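Sterol carrier protein 2 (Thermus thermophilus, PDB 2CX7) probably binds sterols or other lipids in an apolar cavity and carries them between membranes. Local coordinates at residues I76-D79 with L80-Q84; Q84-E88 with G89-P93. One frame throughout, in Å; residues are numbered along the deposited sequence.

Contact 1 (I76-D79 with L80-Q84)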
ATOM      1  N   ILE A  76       1.841   5.805  -3.832  1.00 14.63           N
ATOM      2  CA  ILE A  76       3.213   5.496  -3.437  1.00 12.49           C
ATOM      3  C   ILE A  76       3.723   4.487  -4.456  1.00 12.54           C
ATOM      4  O   ILE A  76       3.209   3.370  -4.566  1.00 16.08           O
ATOM      5  CB  ILE A  76       3.299   4.866  -2.046  1.00 14.13           C
ATOM      6  CG1 ILE A  76       2.689   5.805  -1.002  1.00 15.25           C
ATOM      7  CG2 ILE A  76       4.771   4.588  -1.710  1.00 18.35           C
ATOM      8  CD1 ILE A  76       2.703   5.245   0.415  1.00 17.44           C
ATOM      9  N   GLU A  77       4.750   4.889  -5.188  1.00 12.08           N
ATOM     10  CA  GLU A  77       5.325   4.075  -6.253  1.00 13.37           C
ATOM     11  C   GLU A  77       6.721   3.563  -5.915  1.00 13.07           C
ATOM     12  O   GLU A  77       7.481   4.229  -5.200  1.00 13.77           O
ATOM     13  CB  GLU A  77       5.363   4.928  -7.525  1.00 21.29           C
ATOM     14  CG  GLU A  77       6.159   4.371  -8.677  1.00 25.51           C
ATOM     15  CD  GLU A  77       6.353   5.420  -9.766  1.00 32.61           C
ATOM     16  OE1 GLU A  77       5.348   5.800 -10.404  1.00 28.74           O
ATOM     17  OE2 GLU A  77       7.505   5.875  -9.966  1.00 32.77           O
ATOM     18  N   ALA A  78       7.071   2.401  -6.461  1.00 10.09           N
ATOM     19  CA  ALA A  78       8.379   1.815  -6.200  1.00 10.20           C
ATOM     20  C   ALA A  78       8.664   0.667  -7.153  1.00 13.17           C
ATOM     21  O   ALA A  78       7.759   0.172  -7.841  1.00 13.93           O
ATOM     22  CB  ALA A  78       8.442   1.315  -4.753  1.00 10.02           C
ATOM     23  N   ASP A  79       9.931   0.264  -7.204  1.00 14.32           N
ATOM     24  CA  ASP A  79      10.341  -0.872  -8.024  1.00 16.34           C
ATOM     25  C   ASP A  79       9.786  -2.105  -7.316  1.00 16.47           C
ATOM     26  O   ASP A  79       9.677  -2.119  -6.086  1.00 14.84           O
ATOM     27  CB  ASP A  79      11.864  -0.993  -8.062  1.00 19.54           C
ATOM     28  CG  ASP A  79      12.507  -0.099  -9.100  1.00 23.08           C
ATOM     29  OD1 ASP A  79      11.887   0.906  -9.491  1.00 19.36           O
ATOM     30  OD2 ASP A  79      13.654  -0.404  -9.513  1.00 27.47           O
ATOM     31  N   LEU A  80       9.451  -3.141  -8.077  1.00 10.57           N
ATOM     32  CA  LEU A  80       8.921  -4.366  -7.485  1.00 11.85           C
ATOM     33  C   LEU A  80       9.803  -4.876  -6.348  1.00 10.05           C
ATOM     34  O   LEU A  80       9.304  -5.226  -5.274  1.00 14.50           O
ATOM     35  CB  LEU A  80       8.796  -5.467  -8.542  1.00 15.48           C
ATOM     36  CG  LEU A  80       8.322  -6.819  -7.999  1.00 13.96           C
ATOM     37  CD1 LEU A  80       6.975  -6.640  -7.313  1.00 21.92           C
ATOM     38  CD2 LEU A  80       8.251  -7.842  -9.121  1.00 17.62           C
ATOM     39  N   ALA A  81      11.113  -4.903  -6.578  1.00 14.11           N
ATOM     40  CA  ALA A  81      12.054  -5.396  -5.576  1.00 18.84           C
ATOM     41  C   ALA A  81      11.910  -4.676  -4.246  1.00 15.64           C
ATOM     42  O   ALA A  81      11.995  -5.297  -3.180  1.00 14.66           O
ATOM     43  CB  ALA A  81      13.478  -5.265  -6.079  1.00 18.11           C
ATOM     44  N   THR A  82      11.698  -3.364  -4.310  1.00 12.07           N
ATOM     45  CA  THR A  82      11.524  -2.564  -3.112  1.00 11.47           C
ATOM     46  C   THR A  82      10.251  -2.982  -2.399  1.00 13.88           C
ATOM     47  O   THR A  82      10.261  -3.207  -1.183  1.00 15.36           O
ATOM     48  CB  THR A  82      11.448  -1.068  -3.457  1.00 12.98           C
ATOM     49  OG1 THR A  82      12.651  -0.696  -4.137  1.00 15.98           O
ATOM     50  CG2 THR A  82      11.318  -0.230  -2.194  1.00 14.64           C
ATOM     51  N   TRP A  83       9.155  -3.098  -3.143  1.00 10.23           N
ATOM     52  CA  TRP A  83       7.896  -3.511  -2.527  1.00 13.07           C
ATOM     53  C   TRP A  83       8.028  -4.898  -1.905  1.00 16.28           C
ATOM     54  O   TRP A  83       7.472  -5.154  -0.839  1.00 15.63           O
ATOM     55  CB  TRP A  83       6.747  -3.509  -3.544  1.00 12.28           C
ATOM     56  CG  TRP A  83       6.100  -2.164  -3.736  1.00 16.31           C
ATOM     57  CD1 TRP A  83       5.970  -1.473  -4.913  1.00 16.13           C
ATOM     58  CD2 TRP A  83       5.498  -1.351  -2.728  1.00 16.64           C
ATOM     59  NE1 TRP A  83       5.327  -0.283  -4.693  1.00 15.35           N
ATOM     60  CE2 TRP A  83       5.022  -0.181  -3.362  1.00 16.31           C
ATOM     61  CE3 TRP A  83       5.310  -1.495  -1.346  1.00 16.62           C
ATOM     62  CZ2 TRP A  83       4.373   0.837  -2.661  1.00 15.84           C
ATOM     63  CZ3 TRP A  83       4.665  -0.478  -0.649  1.00 18.64           C
ATOM     64  CH2 TRP A  83       4.205   0.673  -1.311  1.00 19.10           C
ATOM     65  N   GLN A  84       8.761  -5.794  -2.563  1.00 14.34           N
ATOM     66  CA  GLN A  84       8.934  -7.139  -2.007  1.00 14.85           C
ATOM     67  C   GLN A  84       9.634  -7.039  -0.652  1.00 14.28           C
ATOM     68  O   GLN A  84       9.251  -7.709   0.311  1.00 19.13           O
ATOM     69  CB  GLN A  84       9.737  -8.026  -2.964  1.00 17.73           C
ATOM     70  CG  GLN A  84       8.959  -8.400  -4.225  1.00 18.86           C
ATOM     71  CD  GLN A  84       9.780  -9.219  -5.204  1.00 21.23           C
ATOM     72  OE1 GLN A  84      10.969  -8.972  -5.380  1.00 24.63           O
ATOM     73  NE2 GLN A  84       9.139 -10.183  -5.865  1.00 24.09           N
TER
HETATM   74  O   HOH W   1      11.978   1.514  -5.371  1.00 11.57           O
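The backbone carbonyl of Asp79 meets the amides of Thr82 and Trp83 where strand 76-78 runs into helix 80-84, the two axes lying 111° apart. Trp83 N to Asp79 O is the stronger bond, 3.1 Å and nearly straight at 165°. Thr82 N to Asp79 O is weak and bent. Asp79 is the N-cap residue by position, yet its carboxylate does not bind the helix's first amides. Its carboxylate, through OD1, forms a salt bridge with Arg38 instead. A water takes part at the helix start. It accepts from Asp79 N and lies 2.6 Å from Thr82 OG1. Thr82 OG1 is anti to its own carbonyl carbon (chi1 -58°), which sets the hydroxyl beside the backbone N and facing this water.

Trp83 lays its indole back along the strand. Ala78 CB sits over one face in a CH-pi contact, 3.8 Å from the centroid of the five-membered ring of Trp83. The methyl is displaced toward the rim, close to NE1. At the edge of the ring, in its plane, Ile76 O approaches Trp83 CZ2 at 3.4 Å. Ile76 CG2 packs on Trp83 CZ2 at 3.9 Å, and the two side chains cross at about a right angle. The indole NE1 donates to Ala36 O on strand 32-37, which helps to fix the rotation of the ring. Phe4 meets the ring edge-to-face. The arrangement is a strand-to-helix junction with Asp79 as the single linking residue, within the alpha+beta fold of the SCP-2 family, whose five-stranded mixed sheet includes strand 74-78.

Contact 2 (Q84-E88 with G89-P93)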
ATOM      1  N   GLN A  84       8.761  -5.794  -2.563  1.00 14.34           N
ATOM      2  CA  GLN A  84       8.934  -7.139  -2.007  1.00 14.85           C
ATOM      3  C   GLN A  84       9.634  -7.039  -0.652  1.00 14.28           C
ATOM      4  O   GLN A  84       9.251  -7.709   0.311  1.00 19.13           O
ATOM      5  CB  GLN A  84       9.737  -8.026  -2.964  1.00 17.73           C
ATOM      6  CG  GLN A  84       8.959  -8.400  -4.225  1.00 18.86           C
ATOM      7  CD  GLN A  84       9.780  -9.219  -5.204  1.00 21.23           C
ATOM      8  OE1 GLN A  84      10.969  -8.972  -5.380  1.00 24.63           O
ATOM      9  NE2 GLN A  84       9.139 -10.183  -5.865  1.00 24.09           N
ATOM     10  N   GLU A  85      10.649  -6.196  -0.571  1.00 14.90           N
ATOM     11  CA  GLU A  85      11.358  -6.015   0.685  1.00 17.73           C
ATOM     12  C   GLU A  85      10.454  -5.439   1.760  1.00 18.79           C
ATOM     13  O   GLU A  85      10.434  -5.934   2.889  1.00 19.48           O
ATOM     14  CB  GLU A  85      12.560  -5.103   0.473  1.00 17.43           C
ATOM     15  CG  GLU A  85      13.687  -5.785  -0.254  1.00 22.50           C
ATOM     16  CD  GLU A  85      14.432  -4.849  -1.167  1.00 26.85           C
ATOM     17  OE1 GLU A  85      14.497  -3.643  -0.855  1.00 23.37           O
ATOM     18  OE2 GLU A  85      14.962  -5.328  -2.196  1.00 31.21           O
ATOM     19  N   VAL A  86       9.689  -4.405   1.412  1.00 14.91           N
ATOM     20  CA  VAL A  86       8.805  -3.771   2.384  1.00 17.55           C
ATOM     21  C   VAL A  86       7.691  -4.690   2.856  1.00 19.18           C
ATOM     22  O   VAL A  86       7.499  -4.885   4.059  1.00 18.86           O
ATOM     23  CB  VAL A  86       8.167  -2.466   1.817  1.00 16.11           C
ATOM     24  CG1 VAL A  86       7.127  -1.903   2.807  1.00 19.27           C
ATOM     25  CG2 VAL A  86       9.241  -1.425   1.581  1.00 12.98           C
ATOM     26  N   LEU A  87       6.962  -5.266   1.907  1.00 19.80           N
ATOM     27  CA  LEU A  87       5.842  -6.131   2.243  1.00 25.28           C
ATOM     28  C   LEU A  87       6.264  -7.460   2.848  1.00 22.21           C
ATOM     29  O   LEU A  87       5.412  -8.275   3.207  1.00 30.56           O
ATOM     30  CB  LEU A  87       4.960  -6.351   1.009  1.00 25.40           C
ATOM     31  CG  LEU A  87       4.428  -5.051   0.390  1.00 27.83           C
ATOM     32  CD1 LEU A  87       3.573  -5.376  -0.825  1.00 28.72           C
ATOM     33  CD2 LEU A  87       3.614  -4.266   1.413  1.00 23.72           C
ATOM     34  N   GLU A  88       7.574  -7.667   2.963  1.00 23.73           N
ATOM     35  CA  GLU A  88       8.136  -8.882   3.552  1.00 25.54           C
ATOM     36  C   GLU A  88       8.933  -8.583   4.835  1.00 22.78           C
ATOM     37  O   GLU A  88       9.586  -9.463   5.403  1.00 24.60           O
ATOM     38  CB  GLU A  88       9.023  -9.593   2.531  1.00 32.14           C
ATOM     39  CG  GLU A  88       8.235 -10.409   1.520  1.00 27.41           C
ATOM     40  CD  GLU A  88       9.054 -10.808   0.308  1.00 37.84           C
ATOM     41  OE1 GLU A  88      10.273 -11.050   0.455  1.00 35.79           O
ATOM     42  OE2 GLU A  88       8.472 -10.891  -0.797  1.00 40.40           O
ATOM     43  N   GLY A  89       8.882  -7.329   5.272  1.00 17.33           N
ATOM     44  CA  GLY A  89       9.551  -6.928   6.499  1.00 19.12           C
ATOM     45  C   GLY A  89      11.054  -6.699   6.482  1.00 20.63           C
ATOM     46  O   GLY A  89      11.651  -6.484   7.543  1.00 25.02           O
ATOM     47  N   ARG A  90      11.671  -6.739   5.304  1.00 18.99           N
ATOM     48  CA  ARG A  90      13.111  -6.534   5.191  1.00 20.58           C
ATOM     49  C   ARG A  90      13.500  -5.070   5.059  1.00 24.79           C
ATOM     50  O   ARG A  90      14.682  -4.730   5.128  1.00 26.96           O
ATOM     51  CB  ARG A  90      13.674  -7.307   3.995  1.00 21.27           C
ATOM     52  CG  ARG A  90      13.664  -8.817   4.159  1.00 27.71           C
ATOM     53  CD  ARG A  90      14.272  -9.488   2.932  1.00 30.03           C
ATOM     54  NE  ARG A  90      13.382  -9.440   1.772  1.00 33.14           N
ATOM     55  CZ  ARG A  90      13.792  -9.482   0.508  1.00 35.87           C
ATOM     56  NH1 ARG A  90      15.086  -9.567   0.225  1.00 42.76           N
ATOM     57  NH2 ARG A  90      12.905  -9.457  -0.477  1.00 34.86           N
ATOM     58  N   LEU A  91      12.509  -4.206   4.856  1.00 20.91           N
ATOM     59  CA  LEU A  91      12.755  -2.773   4.724  1.00 18.40           C
ATOM     60  C   LEU A  91      11.661  -2.017   5.476  1.00 15.60           C
ATOM     61  O   LEU A  91      10.479  -2.227   5.233  1.00 18.33           O
ATOM     62  CB  LEU A  91      12.764  -2.375   3.242  1.00 17.72           C
ATOM     63  CG  LEU A  91      12.943  -0.890   2.901  1.00 19.54           C
ATOM     64  CD1 LEU A  91      14.259  -0.377   3.463  1.00 28.67           C
ATOM     65  CD2 LEU A  91      12.915  -0.715   1.386  1.00 19.89           C
ATOM     66  N   GLU A  92      12.070  -1.167   6.415  1.00 18.45           N
ATOM     67  CA  GLU A  92      11.138  -0.386   7.230  1.00 17.49           C
ATOM     68  C   GLU A  92      10.498   0.684   6.335  1.00 16.02           C
ATOM     69  O   GLU A  92      11.194   1.461   5.690  1.00 16.23           O
ATOM     70  CB  GLU A  92      11.907   0.226   8.412  1.00 19.32           C
ATOM     71  CG  GLU A  92      11.040   0.749   9.544  1.00 20.03           C
ATOM     72  CD  GLU A  92      10.435   2.099   9.235  1.00 17.48           C
ATOM     73  OE1 GLU A  92      11.206   3.034   8.939  1.00 21.29           O
ATOM     74  OE2 GLU A  92       9.196   2.228   9.287  1.00 20.63           O
ATOM     75  N   PRO A  93       9.154   0.739   6.292  1.00 16.49           N
ATOM     76  CA  PRO A  93       8.455   1.715   5.443  1.00 12.65           C
ATOM     77  C   PRO A  93       8.632   3.219   5.646  1.00 15.05           C
ATOM     78  O   PRO A  93       8.762   3.959   4.670  1.00 12.55           O
ATOM     79  CB  PRO A  93       6.992   1.278   5.547  1.00 15.87           C
ATOM     80  CG  PRO A  93       6.901   0.677   6.913  1.00 14.59           C
ATOM     81  CD  PRO A  93       8.191  -0.116   7.017  1.00 14.06           C
TER
HETATM   82  O   HOH W   2      13.341  -7.857  -3.204  1.00 29.53           O
HETATM   83  O   HOH W   3       8.554  -3.705   6.351  1.00 18.49           O
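A Schellman motif ends the helix here, with Gly89 as its C-prime residue at a positive phi of 78°. Arg90 N donates to Glu85 O at 2.8 Å, and Gly89 N donates to Val86 O at 3.1 Å. The second bond also closes a type I turn from Val86 to Gly89. Its donor lies well above the carbonyl plane of Val86. Leu91 N adds a weak bond to Glu85 O. A water donates to both Val86 O and Leu91 O and so links the last helical turn to the chain that follows.

Arg90 bends at chi3 (-73°), bringing its guanidinium back alongside the last turn, next to Glu85. Glu85 CG lies over the centre of one guanidinium face, 3.8 Å from Arg90 CZ. The Glu85 carboxylate stands almost perpendicular to that plane, and a second water connects its OE2 to Arg90 NH2, weakly on the arginine side. Glu88 runs alongside Arg90, its carboxylate only 13° from the guanidinium plane. Glu88 OE1 and Arg90 NH2 form a salt bridge at 3.2 Å, though the hydrogen bond within it is weak.

The apolar side is carried by Leu91. Leu91 CD2 packs on Val86 CG2 at 3.7 Å, and its CB meets Glu85 CB. Val86 CG1 also touches Pro93 CB, more loosely. Glu92 then caps the next helix, 93-99, with bonds to the amides of Leu94 and Ser95. Val86 and Pro93 both rest on Val123 of helix 116-127, and Leu91 touches Leu101 in the loop before strand 103-106.

In the fold
Contacts 1 and 2 are the two ends of one short helix, 80-86, and their centres lie about 9 Å apart. Contact 1 starts the helix from strand 74-78; contact 2 stops it and passes the chain to helix 93-99. Gln84 belongs to both. They also touch directly, Thr82 CG2 lying 3.9 Å from Leu91 CD2, so the first turn of the helix packs on the loop beyond its end. Leu102 joins them as well: Ile76 and Ala78 touch it in contact 1, and Val86 in contact 2. Phe4 does the same through Trp83 and Leu87.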